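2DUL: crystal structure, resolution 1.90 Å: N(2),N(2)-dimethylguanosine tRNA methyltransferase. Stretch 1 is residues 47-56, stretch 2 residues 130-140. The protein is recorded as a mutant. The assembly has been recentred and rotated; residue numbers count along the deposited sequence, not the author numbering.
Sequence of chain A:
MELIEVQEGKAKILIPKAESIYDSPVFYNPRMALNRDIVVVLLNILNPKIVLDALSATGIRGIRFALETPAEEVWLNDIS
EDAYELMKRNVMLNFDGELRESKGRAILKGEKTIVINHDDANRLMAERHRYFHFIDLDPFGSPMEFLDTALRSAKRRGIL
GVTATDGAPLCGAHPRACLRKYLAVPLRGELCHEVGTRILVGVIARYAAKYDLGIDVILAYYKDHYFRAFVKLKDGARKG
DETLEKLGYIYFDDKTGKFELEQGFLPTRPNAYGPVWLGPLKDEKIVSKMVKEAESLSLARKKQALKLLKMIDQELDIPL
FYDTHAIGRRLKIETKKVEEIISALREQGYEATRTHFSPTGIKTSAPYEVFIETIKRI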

ATOM      1  N   ASN A  47       2.150 -16.173   4.291  1.00 26.09           N
ATOM      2  CA  ASN A  47       3.147 -17.204   3.990  1.00 26.73           C
ATOM      3  C   ASN A  47       3.501 -17.464   2.521  1.00 25.53           C
ATOM      4  O   ASN A  47       3.609 -18.620   2.107  1.00 22.62           O
ATOM      5  N   PRO A  48       3.699 -16.408   1.712  1.00 24.82           N
ATOM      6  CA  PRO A  48       4.046 -16.682   0.308  1.00 25.01           C
ATOM      7  C   PRO A  48       5.417 -17.365   0.217  1.00 24.93           C
ATOM      8  O   PRO A  48       6.360 -16.973   0.908  1.00 25.41           O
ATOM      9  N   LYS A  49       5.524 -18.384  -0.630  1.00 23.73           N
ATOM     10  CA  LYS A  49       6.773 -19.135  -0.776  1.00 25.40           C
ATOM     11  C   LYS A  49       7.857 -18.475  -1.634  1.00 24.44           C
ATOM     12  O   LYS A  49       9.014 -18.375  -1.213  1.00 22.63           O
ATOM     13  N   ILE A  50       7.484 -18.043  -2.837  1.00 21.32           N
ATOM     14  CA  ILE A  50       8.422 -17.408  -3.760  1.00 20.13           C
ATOM     15  C   ILE A  50       8.119 -15.912  -3.819  1.00 20.56           C
ATOM     16  O   ILE A  50       7.046 -15.505  -4.263  1.00 17.81           O
ATOM     17  N   VAL A  51       9.070 -15.091  -3.389  1.00 20.87           N
ATOM     18  CA  VAL A  51       8.843 -13.653  -3.359  1.00 19.14           C
ATOM     19  C   VAL A  51       9.902 -12.835  -4.084  1.00 18.16           C
ATOM     20  O   VAL A  51      11.037 -13.275  -4.257  1.00 16.89           O
ATOM     21  N   LEU A  52       9.514 -11.635  -4.501  1.00 17.46           N
ATOM     22  CA  LEU A  52      10.409 -10.740  -5.215  1.00 18.13           C
ATOM     23  C   LEU A  52      10.484  -9.333  -4.618  1.00 17.48           C
ATOM     24  O   LEU A  52       9.456  -8.698  -4.354  1.00 18.46           O
ATOM     25  N   ASP A  53      11.711  -8.866  -4.405  1.00 17.24           N
ATOM     26  CA  ASP A  53      11.985  -7.512  -3.926  1.00 17.97           C
ATOM     27  C   ASP A  53      12.461  -6.893  -5.251  1.00 18.03           C
ATOM     28  O   ASP A  53      13.642  -6.963  -5.592  1.00 20.06           O
ATOM     29  N   ALA A  54      11.515  -6.330  -6.002  1.00 17.74           N
ATOM     30  CA  ALA A  54      11.756  -5.772  -7.341  1.00 19.33           C
ATOM     31  C   ALA A  54      12.801  -4.679  -7.540  1.00 20.28           C
ATOM     32  O   ALA A  54      13.522  -4.690  -8.539  1.00 20.85           O
ATOM     33  N   LEU A  55      12.864  -3.731  -6.612  1.00 21.22           N
ATOM     34  CA  LEU A  55      13.815  -2.621  -6.673  1.00 23.08           C
ATOM     35  C   LEU A  55      14.453  -2.601  -5.287  1.00 23.63           C
ATOM     36  O   LEU A  55      14.047  -1.842  -4.411  1.00 23.73           O
ATOM     37  N   SER A  56      15.459  -3.457  -5.114  1.00 23.36           N
ATOM     38  CA  SER A  56      16.135  -3.664  -3.836  1.00 24.70           C
ATOM     39  C   SER A  56      17.122  -2.656  -3.261  1.00 22.79           C
ATOM     40  O   SER A  56      17.257  -2.576  -2.041  1.00 22.34           O
ATOM     41  N   ARG A 130       4.182 -15.489 -14.401  1.00 22.40           N
ATOM     42  CA  ARG A 130       3.351 -16.262 -13.472  1.00 21.25           C
ATOM     43  C   ARG A 130       4.242 -17.119 -12.579  1.00 22.09           C
ATOM     44  O   ARG A 130       4.081 -18.339 -12.505  1.00 21.12           O
ATOM     45  N   TYR A 131       5.163 -16.465 -11.879  1.00 19.69           N
ATOM     46  CA  TYR A 131       6.126 -17.170 -11.046  1.00 19.44           C
ATOM     47  C   TYR A 131       6.123 -16.860  -9.553  1.00 19.61           C
ATOM     48  O   TYR A 131       6.292 -17.761  -8.734  1.00 19.98           O
ATOM     49  N   PHE A 132       5.938 -15.593  -9.195  1.00 19.20           N
ATOM     50  CA  PHE A 132       5.971 -15.206  -7.789  1.00 17.42           C
ATOM     51  C   PHE A 132       4.653 -15.232  -7.029  1.00 16.81           C
ATOM     52  O   PHE A 132       3.615 -14.833  -7.551  1.00 18.14           O
ATOM     53  N   HIS A 133       4.715 -15.692  -5.781  1.00 16.93           N
ATOM     54  CA  HIS A 133       3.546 -15.730  -4.910  1.00 18.28           C
ATOM     55  C   HIS A 133       3.344 -14.322  -4.353  1.00 17.61           C
ATOM     56  O   HIS A 133       2.245 -13.948  -3.954  1.00 17.71           O
ATOM     57  N   PHE A 134       4.423 -13.547  -4.318  1.00 18.05           N
ATOM     58  CA  PHE A 134       4.350 -12.177  -3.824  1.00 18.27           C
ATOM     59  C   PHE A 134       5.423 -11.320  -4.472  1.00 17.52           C
ATOM     60  O   PHE A 134       6.575 -11.731  -4.589  1.00 18.41           O
ATOM     61  N   ILE A 135       5.024 -10.133  -4.910  1.00 19.13           N
ATOM     62  CA  ILE A 135       5.952  -9.187  -5.513  1.00 17.13           C
ATOM     63  C   ILE A 135       5.759  -7.874  -4.773  1.00 17.99           C
ATOM     64  O   ILE A 135       4.629  -7.431  -4.577  1.00 20.63           O
ATOM     65  N   ASP A 136       6.856  -7.266  -4.340  1.00 18.95           N
ATOM     66  CA  ASP A 136       6.786  -5.987  -3.647  1.00 20.45           C
ATOM     67  C   ASP A 136       7.443  -4.933  -4.539  1.00 19.38           C
ATOM     68  O   ASP A 136       8.637  -4.993  -4.815  1.00 19.92           O
ATOM     69  N   LEU A 137       6.633  -3.993  -5.011  1.00 20.51           N
ATOM     70  CA  LEU A 137       7.090  -2.911  -5.875  1.00 24.15           C
ATOM     71  C   LEU A 137       7.243  -1.654  -5.043  1.00 25.27           C
ATOM     72  O   LEU A 137       6.245  -1.049  -4.642  1.00 25.57           O
ATOM     73  N   ASP A 138       8.486  -1.258  -4.800  1.00 28.07           N
ATOM     74  CA  ASP A 138       8.776  -0.072  -3.999  1.00 32.25           C
ATOM     75  C   ASP A 138       9.816   0.785  -4.714  1.00 32.99           C
ATOM     76  O   ASP A 138      10.987   0.788  -4.340  1.00 35.20           O
ATOM     77  N   PRO A 139       9.399   1.526  -5.753  1.00 34.26           N
ATOM     78  CA  PRO A 139      10.293   2.388  -6.531  1.00 35.02           C
ATOM     79  C   PRO A 139      10.430   3.810  -5.993  1.00 36.15           C
ATOM     80  O   PRO A 139       9.792   4.180  -5.008  1.00 36.05           O
ATOM     81  N   PHE A 140      11.280   4.594  -6.651  1.00 38.22           N
ATOM     82  CA  PHE A 140      11.480   5.991  -6.288  1.00 40.59           C
ATOM     83  C   PHE A 140      10.351   6.755  -6.970  1.00 39.42           C
ATOM     84  O   PHE A 140      10.473   7.133  -8.135  1.00 40.82           O
TER

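The two strands run parallel. Val 51, Phe 134, Asp 53 and Asp 136 place their side chains on one face of the sheet, Leu 52 and Ile 135 on the other. Ile 50 gives up the most surface. Its CB points toward the other stretch, with chi1 m and chi2 t. Ile 50 CG2 lies 3.6 Å from Tyr 131 CE1 and 3.7 Å from Phe 132 CD2, and Ile 50 CD1 sits over one face of the Tyr 131 ring. Ile 50 O accepts hydrogen bonds from His 133 N (2.8 Å) and Phe 134 N (3.3 Å), which ties down the corner at His 133.

Leu 52 (chi1 t, chi2 p) shares its face with Ile 135; Leu 52 CD2 is 4.0 Å from Ile 135 CG2. Leu 52 CB makes a CH-pi contact, 3.7 Å from the Phe 132 ring centroid and over the ring face. Phe 132 adopts chi1 m. On the other face, Val 51 CG1 (chi1 m) meets Phe 134 CB (chi1 t) at 3.8 Å.

The CA-to-CB bond of His 133 (chi1 m) points toward stretch 1. His 133 CB packs 3.7 Å from Pro 48 CB, and His 133 CD2 lies 3.6 Å from Lys 49 CB.

Past the strands, Leu 55 CD1 reaches Pro 139 CB at 3.4 Å. Water 1 bridges nearby backbone: it accepts from Leu 55 N (3.0 Å) and Asp 138 N (2.8 Å), and donates to Asp 136 O (2.8 Å).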

ATOM      1  CB  ASN A  47       2.699 -18.533   4.612  1.00 28.92           C
ATOM      2  CG  ASN A  47       2.321 -18.403   6.075  1.00 32.31           C
ATOM      3  OD1 ASN A  47       1.549 -19.209   6.595  1.00 35.73           O
ATOM      4  ND2 ASN A  47       2.872 -17.399   6.750  1.00 32.86           N
ATOM      5  CB  PRO A  48       4.026 -15.292  -0.328  1.00 24.54           C
ATOM      6  CG  PRO A  48       4.466 -14.405   0.806  1.00 24.61           C
ATOM      7  CD  PRO A  48       3.687 -14.959   1.984  1.00 25.75           C
ATOM      8  CB  LYS A  49       6.469 -20.534  -1.326  1.00 29.77           C
ATOM      9  CG  LYS A  49       7.692 -21.414  -1.539  1.00 35.11           C
ATOM     10  CD  LYS A  49       7.301 -22.869  -1.811  1.00 40.02           C
ATOM     11  CE  LYS A  49       6.546 -23.034  -3.123  1.00 40.92           C
ATOM     12  NZ  LYS A  49       7.420 -22.758  -4.295  1.00 44.47           N
ATOM     13  CB  ILE A  50       8.285 -18.017  -5.165  1.00 21.08           C
ATOM     14  CG1 ILE A  50       8.326 -19.543  -5.071  1.00 22.63           C
ATOM     15  CG2 ILE A  50       9.406 -17.524  -6.065  1.00 20.91           C
ATOM     16  CD1 ILE A  50       8.061 -20.247  -6.393  1.00 24.79           C
ATOM     17  CB  VAL A  51       8.743 -13.171  -1.906  1.00 21.61           C
ATOM     18  CG1 VAL A  51       7.682 -13.989  -1.166  1.00 20.13           C
ATOM     19  CG2 VAL A  51      10.096 -13.314  -1.210  1.00 21.42           C
ATOM     20  CB  LEU A  52       9.970 -10.621  -6.683  1.00 18.39           C
ATOM     21  CG  LEU A  52      10.645  -9.505  -7.494  1.00 17.40           C
ATOM     22  CD1 LEU A  52      12.124  -9.830  -7.678  1.00 18.19           C
ATOM     23  CD2 LEU A  52       9.960  -9.352  -8.852  1.00 19.08           C
ATOM     24  CB  ASP A  53      13.108  -7.540  -2.879  1.00 19.70           C
ATOM     25  CG  ASP A  53      13.557  -6.148  -2.453  1.00 21.68           C
ATOM     26  OD1 ASP A  53      12.912  -5.156  -2.850  1.00 22.04           O
ATOM     27  OD2 ASP A  53      14.559  -6.051  -1.711  1.00 23.23           O
ATOM     28  CB  ALA A  54      10.420  -5.316  -7.952  1.00 17.69           C
ATOM     29  CB  LEU A  55      13.052  -1.324  -6.956  1.00 24.79           C
ATOM     30  CG  LEU A  55      12.300  -1.381  -8.296  1.00 27.96           C
ATOM     31  CD1 LEU A  55      10.905  -0.795  -8.149  1.00 28.07           C
ATOM     32  CD2 LEU A  55      13.098  -0.645  -9.359  1.00 28.52           C
ATOM     33  CB  SER A  56      16.831  -5.028  -3.860  1.00 25.31           C
ATOM     34  OG  SER A  56      15.943  -6.038  -4.295  1.00 34.01           O
ATOM     35  CB  ARG A 130       2.393 -17.165 -14.261  1.00 21.55           C
ATOM     36  CG  ARG A 130       1.455 -16.404 -15.189  1.00 20.89           C
ATOM     37  CD  ARG A 130       0.558 -15.465 -14.396  1.00 22.77           C
ATOM     38  NE  ARG A 130      -0.204 -14.582 -15.271  1.00 23.96           N
ATOM     39  CZ  ARG A 130      -0.735 -13.432 -14.879  1.00 22.68           C
ATOM     40  NH1 ARG A 130      -1.413 -12.689 -15.744  1.00 20.76           N
ATOM     41  NH2 ARG A 130      -0.582 -13.023 -13.621  1.00 19.89           N
ATOM     42  CB  TYR A 131       7.522 -16.908 -11.618  1.00 18.19           C
ATOM     43  CG  TYR A 131       8.640 -17.678 -10.956  1.00 20.22           C
ATOM     44  CD1 TYR A 131       9.486 -17.066 -10.025  1.00 18.74           C
ATOM     45  CD2 TYR A 131       8.866 -19.017 -11.272  1.00 18.55           C
ATOM     46  CE1 TYR A 131      10.531 -17.777  -9.426  1.00 19.45           C
ATOM     47  CE2 TYR A 131       9.903 -19.734 -10.684  1.00 21.15           C
ATOM     48  CZ  TYR A 131      10.732 -19.108  -9.762  1.00 21.44           C
ATOM     49  OH  TYR A 131      11.758 -19.814  -9.180  1.00 22.69           O
ATOM     50  CB  PHE A 132       6.581 -13.804  -7.642  1.00 16.67           C
ATOM     51  CG  PHE A 132       7.972 -13.688  -8.191  1.00 16.48           C
ATOM     52  CD1 PHE A 132       8.189 -13.186  -9.470  1.00 15.78           C
ATOM     53  CD2 PHE A 132       9.063 -14.111  -7.438  1.00 16.62           C
ATOM     54  CE1 PHE A 132       9.478 -13.112  -9.998  1.00 16.93           C
ATOM     55  CE2 PHE A 132      10.357 -14.043  -7.953  1.00 18.23           C
ATOM     56  CZ  PHE A 132      10.565 -13.543  -9.237  1.00 16.87           C
ATOM     57  CB  HIS A 133       3.770 -16.717  -3.758  1.00 21.43           C
ATOM     58  CG  HIS A 133       3.850 -18.145  -4.196  1.00 24.92           C
ATOM     59  ND1 HIS A 133       2.776 -18.816  -4.744  1.00 28.48           N
ATOM     60  CD2 HIS A 133       4.879 -19.025  -4.190  1.00 25.77           C
ATOM     61  CE1 HIS A 133       3.139 -20.046  -5.057  1.00 26.83           C
ATOM     62  NE2 HIS A 133       4.411 -20.200  -4.731  1.00 29.41           N
ATOM     63  CB  PHE A 134       4.521 -12.122  -2.298  1.00 19.43           C
ATOM     64  CG  PHE A 134       4.655 -10.715  -1.746  1.00 19.75           C
ATOM     65  CD1 PHE A 134       3.610  -9.798  -1.859  1.00 21.59           C
ATOM     66  CD2 PHE A 134       5.835 -10.303  -1.132  1.00 21.20           C
ATOM     67  CE1 PHE A 134       3.743  -8.486  -1.369  1.00 20.69           C
ATOM     68  CE2 PHE A 134       5.977  -8.994  -0.639  1.00 20.80           C
ATOM     69  CZ  PHE A 134       4.929  -8.086  -0.759  1.00 19.70           C
ATOM     70  CB  ILE A 135       5.664  -8.953  -7.024  1.00 17.29           C
ATOM     71  CG1 ILE A 135       5.979 -10.216  -7.829  1.00 14.36           C
ATOM     72  CG2 ILE A 135       6.509  -7.782  -7.539  1.00 16.40           C
ATOM     73  CD1 ILE A 135       5.712 -10.075  -9.331  1.00 16.55           C
ATOM     74  CB  ASP A 136       7.496  -6.067  -2.290  1.00 22.61           C
ATOM     75  CG  ASP A 136       7.111  -4.922  -1.358  1.00 27.04           C
ATOM     76  OD1 ASP A 136       7.380  -5.026  -0.141  1.00 28.11           O
ATOM     77  OD2 ASP A 136       6.534  -3.923  -1.840  1.00 29.41           O
ATOM     78  CB  LEU A 137       6.069  -2.635  -6.982  1.00 25.35           C
ATOM     79  CG  LEU A 137       5.835  -3.675  -8.071  1.00 27.31           C
ATOM     80  CD1 LEU A 137       4.855  -3.101  -9.102  1.00 25.69           C
ATOM     81  CD2 LEU A 137       7.169  -4.025  -8.736  1.00 29.30           C
ATOM     82  CB  ASP A 138       9.313  -0.502  -2.631  1.00 36.43           C
ATOM     83  CG  ASP A 138       9.416   0.651  -1.655  1.00 41.88           C
ATOM     84  OD1 ASP A 138       8.365   1.231  -1.312  1.00 44.80           O
ATOM     85  OD2 ASP A 138      10.549   0.978  -1.232  1.00 44.72           O
ATOM     86  CB  PRO A 139       9.641   2.379  -7.901  1.00 34.88           C
ATOM     87  CG  PRO A 139       8.192   2.463  -7.533  1.00 35.61           C
ATOM     88  CD  PRO A 139       8.073   1.447  -6.396  1.00 35.33           C
ATOM     89  CB  PHE A 140      12.816   6.526  -6.825  1.00 44.83           C
ATOM     90  CG  PHE A 140      14.028   5.857  -6.244  1.00 48.65           C
ATOM     91  CD1 PHE A 140      14.236   5.834  -4.869  1.00 50.80           C
ATOM     92  CD2 PHE A 140      14.980   5.275  -7.077  1.00 51.01           C
ATOM     93  CE1 PHE A 140      15.377   5.240  -4.332  1.00 52.95           C
ATOM     94  CE2 PHE A 140      16.124   4.679  -6.549  1.00 52.56           C
ATOM     95  CZ  PHE A 140      16.324   4.661  -5.174  1.00 52.83           C
TER
HETATM   96  O   HOH W   1      10.658  -3.088  -4.705  1.00 22.63           O
HETATM   97  O   HOH W   2      13.128  -0.238  -2.072  1.00 53.83           O